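PDB 3SL7: CBS domain-containing protein CBSX2, chloroplastic, which probably regulates the chloroplast thioredoxin system through its pair of CBS domains, and so modulates plant development. Local coordinates for residues L109-S114 against L132-A137; T127-L132 against I142-R147. All blocks are in the same frame, centred on the assembly; numbering follows the deposited sequence.

Interaction 1: L109-S114 against L132-A137; sequences LVVRDS and LPVVDA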
ATOM      1  N   LEU A 109     -10.160   9.377 -13.805  1.00 35.20           N
ATOM      2  CA  LEU A 109      -9.789  10.744 -13.495  1.00 44.19           C
ATOM      3  C   LEU A 109      -8.293  10.862 -13.611  1.00 25.53           C
ATOM      4  O   LEU A 109      -7.558  10.042 -13.064  1.00 37.86           O
ATOM      5  CB  LEU A 109     -10.190  11.093 -12.062  1.00 54.15           C
ATOM      6  CG  LEU A 109     -11.642  11.507 -11.852  1.00 71.63           C
ATOM      7  CD1 LEU A 109     -11.863  11.933 -10.400  1.00 83.70           C
ATOM      8  CD2 LEU A 109     -11.991  12.630 -12.832  1.00 44.08           C
ATOM      9  N   VAL A 110      -7.837  11.895 -14.314  1.00 36.04           N
ATOM     10  CA  VAL A 110      -6.409  12.187 -14.360  1.00 22.59           C
ATOM     11  C   VAL A 110      -6.105  13.667 -14.117  1.00 30.22           C
ATOM     12  O   VAL A 110      -6.987  14.530 -14.200  1.00 32.56           O
ATOM     13  CB  VAL A 110      -5.764  11.786 -15.704  1.00 35.15           C
ATOM     14  CG1 VAL A 110      -6.081  10.324 -16.063  1.00 21.35           C
ATOM     15  CG2 VAL A 110      -6.204  12.733 -16.813  1.00 33.97           C
ATOM     16  N   VAL A 111      -4.843  13.957 -13.823  1.00 29.18           N
ATOM     17  CA  VAL A 111      -4.406  15.334 -13.687  1.00 21.84           C
ATOM     18  C   VAL A 111      -3.215  15.540 -14.603  1.00 28.26           C
ATOM     19  O   VAL A 111      -2.743  14.594 -15.238  1.00 23.84           O
ATOM     20  CB  VAL A 111      -4.006  15.664 -12.241  1.00 28.47           C
ATOM     21  CG1 VAL A 111      -5.222  15.605 -11.330  1.00 32.60           C
ATOM     22  CG2 VAL A 111      -2.932  14.705 -11.760  1.00 33.61           C
ATOM     23  N   ARG A 112      -2.758  16.786 -14.694  1.00 28.86           N
ATOM     24  CA  ARG A 112      -1.568  17.125 -15.457  1.00 27.21           C
ATOM     25  C   ARG A 112      -0.469  17.489 -14.454  1.00 22.10           C
ATOM     26  O   ARG A 112      -0.763  17.716 -13.285  1.00 27.00           O
ATOM     27  CB  ARG A 112      -1.907  18.314 -16.349  1.00 27.90           C
ATOM     28  CG  ARG A 112      -3.166  18.038 -17.159  1.00 31.99           C
ATOM     29  CD  ARG A 112      -2.846  17.004 -18.197  1.00 31.99           C
ATOM     30  NE  ARG A 112      -1.954  17.645 -19.135  1.00 42.59           N
ATOM     31  CZ  ARG A 112      -2.365  18.167 -20.278  1.00 41.10           C
ATOM     32  NH1 ARG A 112      -3.640  18.040 -20.644  1.00 61.50           N
ATOM     33  NH2 ARG A 112      -1.494  18.769 -21.057  1.00 36.63           N
ATOM     34  N   ASP A 113       0.793  17.561 -14.879  1.00 24.70           N
ATOM     35  CA  ASP A 113       1.820  17.962 -13.918  1.00 31.18           C
ATOM     36  C   ASP A 113       1.630  19.408 -13.447  1.00 35.90           C
ATOM     37  O   ASP A 113       2.095  19.786 -12.371  1.00 27.85           O
ATOM     38  CB  ASP A 113       3.245  17.735 -14.452  1.00 31.57           C
ATOM     39  CG  ASP A 113       3.520  18.452 -15.754  1.00 31.38           C
ATOM     40  OD1 ASP A 113       2.819  19.435 -16.101  1.00 27.26           O
ATOM     41  OD2 ASP A 113       4.469  18.020 -16.434  1.00 30.79           O
ATOM     42  N   SER A 114       0.923  20.203 -14.251  1.00 23.07           N
ATOM     43  CA  SER A 114       0.674  21.608 -13.944  1.00 30.50           C
ATOM     44  C   SER A 114      -0.523  21.789 -13.025  1.00 29.53           C
ATOM     45  O   SER A 114      -0.783  22.886 -12.553  1.00 30.43           O
ATOM     46  CB  SER A 114       0.424  22.386 -15.235  1.00 36.45           C
ATOM     47  OG  SER A 114      -0.605  21.755 -15.985  1.00 32.33           O
ATOM     48  N   LEU A 132      -4.236   9.425  -8.690  1.00 22.91           N
ATOM     49  CA  LEU A 132      -4.544  10.129  -9.917  1.00 23.09           C
ATOM     50  C   LEU A 132      -3.402   9.920 -10.881  1.00 24.26           C
ATOM     51  O   LEU A 132      -2.297  10.374 -10.628  1.00 30.44           O
ATOM     52  CB  LEU A 132      -4.732  11.623  -9.661  1.00 21.74           C
ATOM     53  CG  LEU A 132      -5.905  11.961  -8.748  1.00 29.12           C
ATOM     54  CD1 LEU A 132      -5.820  13.418  -8.282  1.00 24.77           C
ATOM     55  CD2 LEU A 132      -7.215  11.700  -9.472  1.00 35.55           C
ATOM     56  N   PRO A 133      -3.661   9.188 -11.972  1.00 26.56           N
ATOM     57  CA  PRO A 133      -2.634   9.100 -13.005  1.00 18.28           C
ATOM     58  C   PRO A 133      -2.327  10.522 -13.475  1.00 24.75           C
ATOM     59  O   PRO A 133      -3.227  11.363 -13.518  1.00 23.28           O
ATOM     60  CB  PRO A 133      -3.322   8.310 -14.118  1.00 24.97           C
ATOM     61  CG  PRO A 133      -4.386   7.497 -13.413  1.00 32.20           C
ATOM     62  CD  PRO A 133      -4.865   8.410 -12.305  1.00 34.07           C
ATOM     63  N   VAL A 134      -1.075  10.795 -13.800  1.00 22.58           N
ATOM     64  CA  VAL A 134      -0.718  12.105 -14.358  1.00 20.90           C
ATOM     65  C   VAL A 134      -0.374  11.875 -15.813  1.00 22.74           C
ATOM     66  O   VAL A 134       0.439  11.005 -16.138  1.00 31.02           O
ATOM     67  CB  VAL A 134       0.471  12.729 -13.624  1.00 24.30           C
ATOM     68  CG1 VAL A 134       0.657  14.205 -14.044  1.00 24.12           C
ATOM     69  CG2 VAL A 134       0.269  12.630 -12.125  1.00 25.89           C
ATOM     70  N   VAL A 135      -1.015  12.635 -16.695  1.00 23.95           N
ATOM     71  CA  VAL A 135      -0.761  12.514 -18.114  1.00 17.33           C
ATOM     72  C   VAL A 135      -0.160  13.786 -18.715  1.00 26.05           C
ATOM     73  O   VAL A 135      -0.236  14.875 -18.133  1.00 26.56           O
ATOM     74  CB  VAL A 135      -2.048  12.139 -18.877  1.00 28.76           C
ATOM     75  CG1 VAL A 135      -2.608  10.807 -18.352  1.00 21.86           C
ATOM     76  CG2 VAL A 135      -3.084  13.239 -18.738  1.00 30.08           C
ATOM     77  N   ASP A 136       0.449  13.634 -19.884  1.00 28.68           N
ATOM     78  CA  ASP A 136       0.926  14.769 -20.652  1.00 30.07           C
ATOM     79  C   ASP A 136      -0.104  15.166 -21.693  1.00 32.42           C
ATOM     80  O   ASP A 136      -1.203  14.645 -21.692  1.00 27.56           O
ATOM     81  CB  ASP A 136       2.265  14.461 -21.314  1.00 27.29           C
ATOM     82  CG  ASP A 136       2.170  13.383 -22.377  1.00 42.69           C
ATOM     83  OD1 ASP A 136       1.052  13.011 -22.816  1.00 28.49           O
ATOM     84  OD2 ASP A 136       3.243  12.907 -22.782  1.00 31.57           O
ATOM     85  N   ALA A 137       0.264  16.086 -22.588  1.00 24.58           N
ATOM     86  CA  ALA A 137      -0.705  16.691 -23.492  1.00 35.54           C
ATOM     87  C   ALA A 137      -1.197  15.672 -24.506  1.00 32.43           C
ATOM     88  O   ALA A 137      -2.235  15.858 -25.138  1.00 48.54           O
ATOM     89  CB  ALA A 137      -0.091  17.897 -24.203  1.00 30.46           C
TER
HETATM   90  O   HOH W   1       1.184  17.101 -17.665  1.00 22.32           O

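Interaction 2: T127-L132 against I142-R147; sequences TKFRRL and IGILTR. With ACT (acetate ion), chain C.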
ATOM      1  N   THR A 127     -11.988   9.663  -6.148  1.00 56.69           N
ATOM      2  CA  THR A 127     -11.875   8.475  -6.993  1.00 54.78           C
ATOM      3  C   THR A 127     -11.654   7.224  -6.138  1.00 51.92           C
ATOM      4  O   THR A 127     -10.851   7.262  -5.203  1.00 49.69           O
ATOM      5  CB  THR A 127     -10.714   8.626  -7.994  1.00 52.80           C
ATOM      6  OG1 THR A 127     -10.520   7.390  -8.693  1.00 70.03           O
ATOM      7  CG2 THR A 127      -9.427   8.982  -7.267  1.00 49.91           C
ATOM      8  N   LYS A 128     -12.358   6.128  -6.442  1.00 52.28           N
ATOM      9  CA  LYS A 128     -12.203   4.899  -5.656  1.00 49.93           C
ATOM     10  C   LYS A 128     -10.773   4.384  -5.766  1.00 46.01           C
ATOM     11  O   LYS A 128     -10.244   3.769  -4.840  1.00 44.85           O
ATOM     12  CB  LYS A 128     -13.206   3.813  -6.074  1.00 52.74           C
ATOM     13  CG  LYS A 128     -13.360   2.714  -5.027  1.00 72.83           C
ATOM     14  CD  LYS A 128     -14.393   1.664  -5.418  1.00 95.60           C
ATOM     15  CE  LYS A 128     -13.811   0.648  -6.379  1.00104.93           C
ATOM     16  NZ  LYS A 128     -14.651  -0.579  -6.432  1.00103.97           N
ATOM     17  N   PHE A 129     -10.136   4.679  -6.895  1.00 45.60           N
ATOM     18  CA  PHE A 129      -8.749   4.300  -7.109  1.00 42.58           C
ATOM     19  C   PHE A 129      -7.798   4.979  -6.115  1.00 40.84           C
ATOM     20  O   PHE A 129      -6.719   4.459  -5.840  1.00 42.22           O
ATOM     21  CB  PHE A 129      -8.353   4.609  -8.548  1.00 43.40           C
ATOM     22  CG  PHE A 129      -7.102   3.922  -8.990  1.00 41.15           C
ATOM     23  CD1 PHE A 129      -6.980   2.542  -8.878  1.00 39.83           C
ATOM     24  CD2 PHE A 129      -6.061   4.643  -9.541  1.00 40.80           C
ATOM     25  CE1 PHE A 129      -5.829   1.898  -9.289  1.00 40.09           C
ATOM     26  CE2 PHE A 129      -4.899   4.012  -9.958  1.00 51.96           C
ATOM     27  CZ  PHE A 129      -4.781   2.633  -9.831  1.00 40.76           C
ATOM     28  N   ARG A 130      -8.200   6.130  -5.576  1.00 42.60           N
ATOM     29  CA  ARG A 130      -7.395   6.840  -4.574  1.00 41.58           C
ATOM     30  C   ARG A 130      -5.975   7.185  -5.042  1.00 39.69           C
ATOM     31  O   ARG A 130      -5.067   7.384  -4.236  1.00 38.22           O
ATOM     32  CB  ARG A 130      -7.313   6.025  -3.290  1.00 53.07           C
ATOM     33  CG  ARG A 130      -8.659   5.786  -2.615  1.00 62.71           C
ATOM     34  CD  ARG A 130      -9.146   7.023  -1.874  1.00 90.54           C
ATOM     35  NE  ARG A 130      -8.819   6.960  -0.452  1.00109.39           N
ATOM     36  CZ  ARG A 130      -9.615   6.423   0.468  1.00117.15           C
ATOM     37  NH1 ARG A 130     -10.785   5.910   0.113  1.00125.96           N
ATOM     38  NH2 ARG A 130      -9.246   6.404   1.742  1.00112.33           N
ATOM     39  N   ARG A 131      -5.782   7.213  -6.350  1.00 30.79           N
ATOM     40  CA  ARG A 131      -4.575   7.766  -6.954  1.00 29.15           C
ATOM     41  C   ARG A 131      -5.042   8.490  -8.199  1.00 28.36           C
ATOM     42  O   ARG A 131      -6.118   8.197  -8.707  1.00 31.01           O
ATOM     43  CB  ARG A 131      -3.606   6.659  -7.360  1.00 27.44           C
ATOM     44  CG  ARG A 131      -3.379   5.602  -6.311  1.00 44.77           C
ATOM     45  CD  ARG A 131      -2.795   4.361  -6.959  1.00 44.60           C
ATOM     46  NE  ARG A 131      -2.465   3.326  -5.986  1.00 49.18           N
ATOM     47  CZ  ARG A 131      -3.318   2.402  -5.551  1.00 41.75           C
ATOM     48  NH1 ARG A 131      -4.569   2.382  -5.990  1.00 40.81           N
ATOM     49  NH2 ARG A 131      -2.920   1.496  -4.671  1.00 50.24           N
ATOM     50  N   LEU A 132      -4.236   9.425  -8.690  1.00 22.91           N
ATOM     51  CA  LEU A 132      -4.544  10.129  -9.917  1.00 23.09           C
ATOM     52  C   LEU A 132      -3.402   9.920 -10.881  1.00 24.26           C
ATOM     53  O   LEU A 132      -2.297  10.374 -10.628  1.00 30.44           O
ATOM     54  CB  LEU A 132      -4.732  11.623  -9.661  1.00 21.74           C
ATOM     55  CG  LEU A 132      -5.905  11.961  -8.748  1.00 29.12           C
ATOM     56  CD1 LEU A 132      -5.820  13.418  -8.282  1.00 24.77           C
ATOM     57  CD2 LEU A 132      -7.215  11.700  -9.472  1.00 35.55           C
ATOM     58  N   ILE A 142       2.587   9.862 -17.380  1.00 25.56           N
ATOM     59  CA  ILE A 142       3.918  10.371 -17.049  1.00 25.99           C
ATOM     60  C   ILE A 142       4.196  10.287 -15.557  1.00 23.33           C
ATOM     61  O   ILE A 142       5.316  10.487 -15.100  1.00 31.95           O
ATOM     62  CB  ILE A 142       4.144  11.810 -17.554  1.00 22.15           C
ATOM     63  CG1 ILE A 142       3.102  12.763 -16.969  1.00 24.94           C
ATOM     64  CG2 ILE A 142       4.113  11.853 -19.073  1.00 22.90           C
ATOM     65  CD1 ILE A 142       3.389  14.252 -17.285  1.00 31.28           C
ATOM     66  N   GLY A 143       3.166   9.966 -14.790  1.00 28.98           N
ATOM     67  CA  GLY A 143       3.350   9.809 -13.368  1.00 26.23           C
ATOM     68  C   GLY A 143       2.057   9.434 -12.695  1.00 31.08           C
ATOM     69  O   GLY A 143       1.024   9.268 -13.334  1.00 22.45           O
ATOM     70  N   ILE A 144       2.108   9.314 -11.383  1.00 22.59           N
ATOM     71  CA  ILE A 144       0.897   9.110 -10.634  1.00 25.12           C
ATOM     72  C   ILE A 144       0.993   9.912  -9.346  1.00 25.44           C
ATOM     73  O   ILE A 144       2.073  10.055  -8.774  1.00 29.59           O
ATOM     74  CB  ILE A 144       0.632   7.578 -10.389  1.00 24.90           C
ATOM     75  CG1 ILE A 144      -0.785   7.339  -9.896  1.00 38.78           C
ATOM     76  CG2 ILE A 144       1.635   6.974  -9.409  1.00 34.97           C
ATOM     77  CD1 ILE A 144      -1.244   5.898 -10.105  1.00 46.80           C
ATOM     78  N   LEU A 145      -0.131  10.480  -8.922  1.00 21.98           N
ATOM     79  CA  LEU A 145      -0.200  11.134  -7.620  1.00 23.15           C
ATOM     80  C   LEU A 145      -0.911  10.223  -6.630  1.00 24.50           C
ATOM     81  O   LEU A 145      -2.066   9.838  -6.836  1.00 26.91           O
ATOM     82  CB  LEU A 145      -0.942  12.469  -7.705  1.00 26.20           C
ATOM     83  CG  LEU A 145      -0.893  13.292  -6.411  1.00 34.76           C
ATOM     84  CD1 LEU A 145       0.530  13.832  -6.171  1.00 26.67           C
ATOM     85  CD2 LEU A 145      -1.903  14.439  -6.454  1.00 28.18           C
ATOM     86  N   THR A 146      -0.220   9.899  -5.547  1.00 24.38           N
ATOM     87  CA  THR A 146      -0.766   9.024  -4.528  1.00 28.47           C
ATOM     88  C   THR A 146      -0.985   9.840  -3.273  1.00 34.08           C
ATOM     89  O   THR A 146      -0.441  10.924  -3.149  1.00 28.23           O
ATOM     90  CB  THR A 146       0.225   7.905  -4.184  1.00 27.04           C
ATOM     91  OG1 THR A 146       1.356   8.469  -3.508  1.00 30.83           O
ATOM     92  CG2 THR A 146       0.709   7.198  -5.458  1.00 27.65           C
ATOM     93  N   ARG A 147      -1.758   9.310  -2.330  1.00 26.72           N
ATOM     94  CA  ARG A 147      -1.947   9.995  -1.060  1.00 28.21           C
ATOM     95  C   ARG A 147      -0.602  10.181  -0.373  1.00 36.69           C
ATOM     96  O   ARG A 147      -0.342  11.222   0.232  1.00 34.28           O
ATOM     97  CB  ARG A 147      -2.917   9.227  -0.166  1.00 32.75           C
ATOM     98  CG  ARG A 147      -4.372   9.362  -0.586  1.00 48.89           C
ATOM     99  CD  ARG A 147      -5.279   8.488   0.271  1.00 69.37           C
ATOM    100  NE  ARG A 147      -5.128   8.762   1.700  1.00 78.59           N
ATOM    101  CZ  ARG A 147      -5.646   9.821   2.317  1.00 83.17           C
ATOM    102  NH1 ARG A 147      -6.341  10.721   1.628  1.00 78.09           N
ATOM    103  NH2 ARG A 147      -5.466   9.986   3.624  1.00 72.70           N
TER
HETATM  104  C   ACT C   2       0.940   3.413  -5.788  1.00 46.17           C
HETATM  105  O   ACT C   2       0.562   3.328  -4.602  1.00 44.53           O
HETATM  106  OXT ACT C   2       0.060   3.180  -6.642  1.00 52.92           O
HETATM  107  CH3 ACT C   2       2.350   3.783  -6.162  1.00 44.93           C
HETATM  108  O   HOH W   2      -2.938   6.619  -2.905  1.00 32.80           O

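Interaction 1: L109-S114 against L132-A137
V111 meets the strand 131-135 with both its backbone and its side chain, and the dense half of the contact is built round it. Its N-H reaches P133 O at 3.1 Å, and its own carbonyl oxygen takes the N-H of V135 at 3.0 Å. The same oxygen also draws a CA-H contact from V134. On the face that carries V111, its two methyls divide the work: CG1 lies 3.8 Å from L132 CD1, whereas CG2 packs against V134 CG2. V6, from helix 6-9, and L123, from helix 117-124, add apolar cover to this side. V110, just before the strand, lays CG1 against P133 CB and CG2 against V135 CG2 (3.7 Å), with L49 of strand 49-54 beyond them.

Toward R112 the fit slackens. The two chains diverge, and a water takes the place of direct backbone pairing, accepting from D113 N and donating to V135 O at 2.7 Å. Two bends in the R112 side chain, chi2 -71° and chi3 -69°, bring CD near V135 CG2 and NE near V135 O, though at a poor angle for a hydrogen bond. At the end of the chain, R112 NH2 lies 3.3 Å from A137 CA. D136 O sits over one guanidinium face, while the D136 carboxylate turns to K140 N. Two adjacent parallel strands, joined through helix 117-124, make this the beta-alpha-beta unit of the second CBS domain.

Interaction 2: T127-L132 against I142-R147
I144 sends its side chain across the strand pair toward R131, whose chain it crosses obliquely. With CG1 anti to the backbone N (chi1 -167°), the ethyl arm runs past the L132 carbonyl, CG1 standing 3.5 Å from L132 O, and CD1 ends 3.7 Å from R131 CB. The same methyl approaches CE2 of F129, whose side chain lies at roughly a right angle to that of I144. R131 NH1 stands above one face of the F129 ring, displaced toward the rim. Beyond CG the R131 chain is extended as far as NE, which gives weak hydrogen bonds to both oxygens of an acetate, probably a crystallisation component; NE to OXT is 2.6 Å but bent, NE to O longer and nearly straight. The R131 guanidinium is also held through NH2 by T38 OG1, and T146 CG2 touches the acetate carbons.

The backbones that carry these side chains form the hairpin of the second CBS domain: L132 and L145 are an antiparallel hydrogen-bonded pair, with L132 N to L145 O at 2.9 Å and L145 N to L132 O at 2.8 Å. Their CB atoms lie on one face, which helix 117-124 covers.

Where the strand gives way to helix 147-159, T146 serves as N-cap, its OG1 accepting from N149 N. R130 is poorly ordered; as modelled, tentatively, it runs alongside R147 in the same direction, R147 CD at its guanidinium edge, 3.9 Å from NE, the guanidinium planes 86° apart. A water joins R130 O to R147 N, and R147 makes a cation-pi contact with W82 of the second subunit.

Followed from the N terminus, the chain lays down 109-114, passes through helix 117-124, turns at 127-130 and returns as strand 131-135, where interaction 1 closes the crossover. It then reverses into strand 141-146, and interaction 2 closes the shorter hairpin before helix 147-159 begins. The segments alternate along the sequence, so the two closures cross, sharing L132 and the strand 131-135. That strand thus lies between 111-112 on one side, parallel, and 141-146 on the other, antiparallel. A classic beta bulge, I142 and G143 facing V134, joins the contacts; V134 N to G143 O, 2.6 Å, is a probable hydrogen bond.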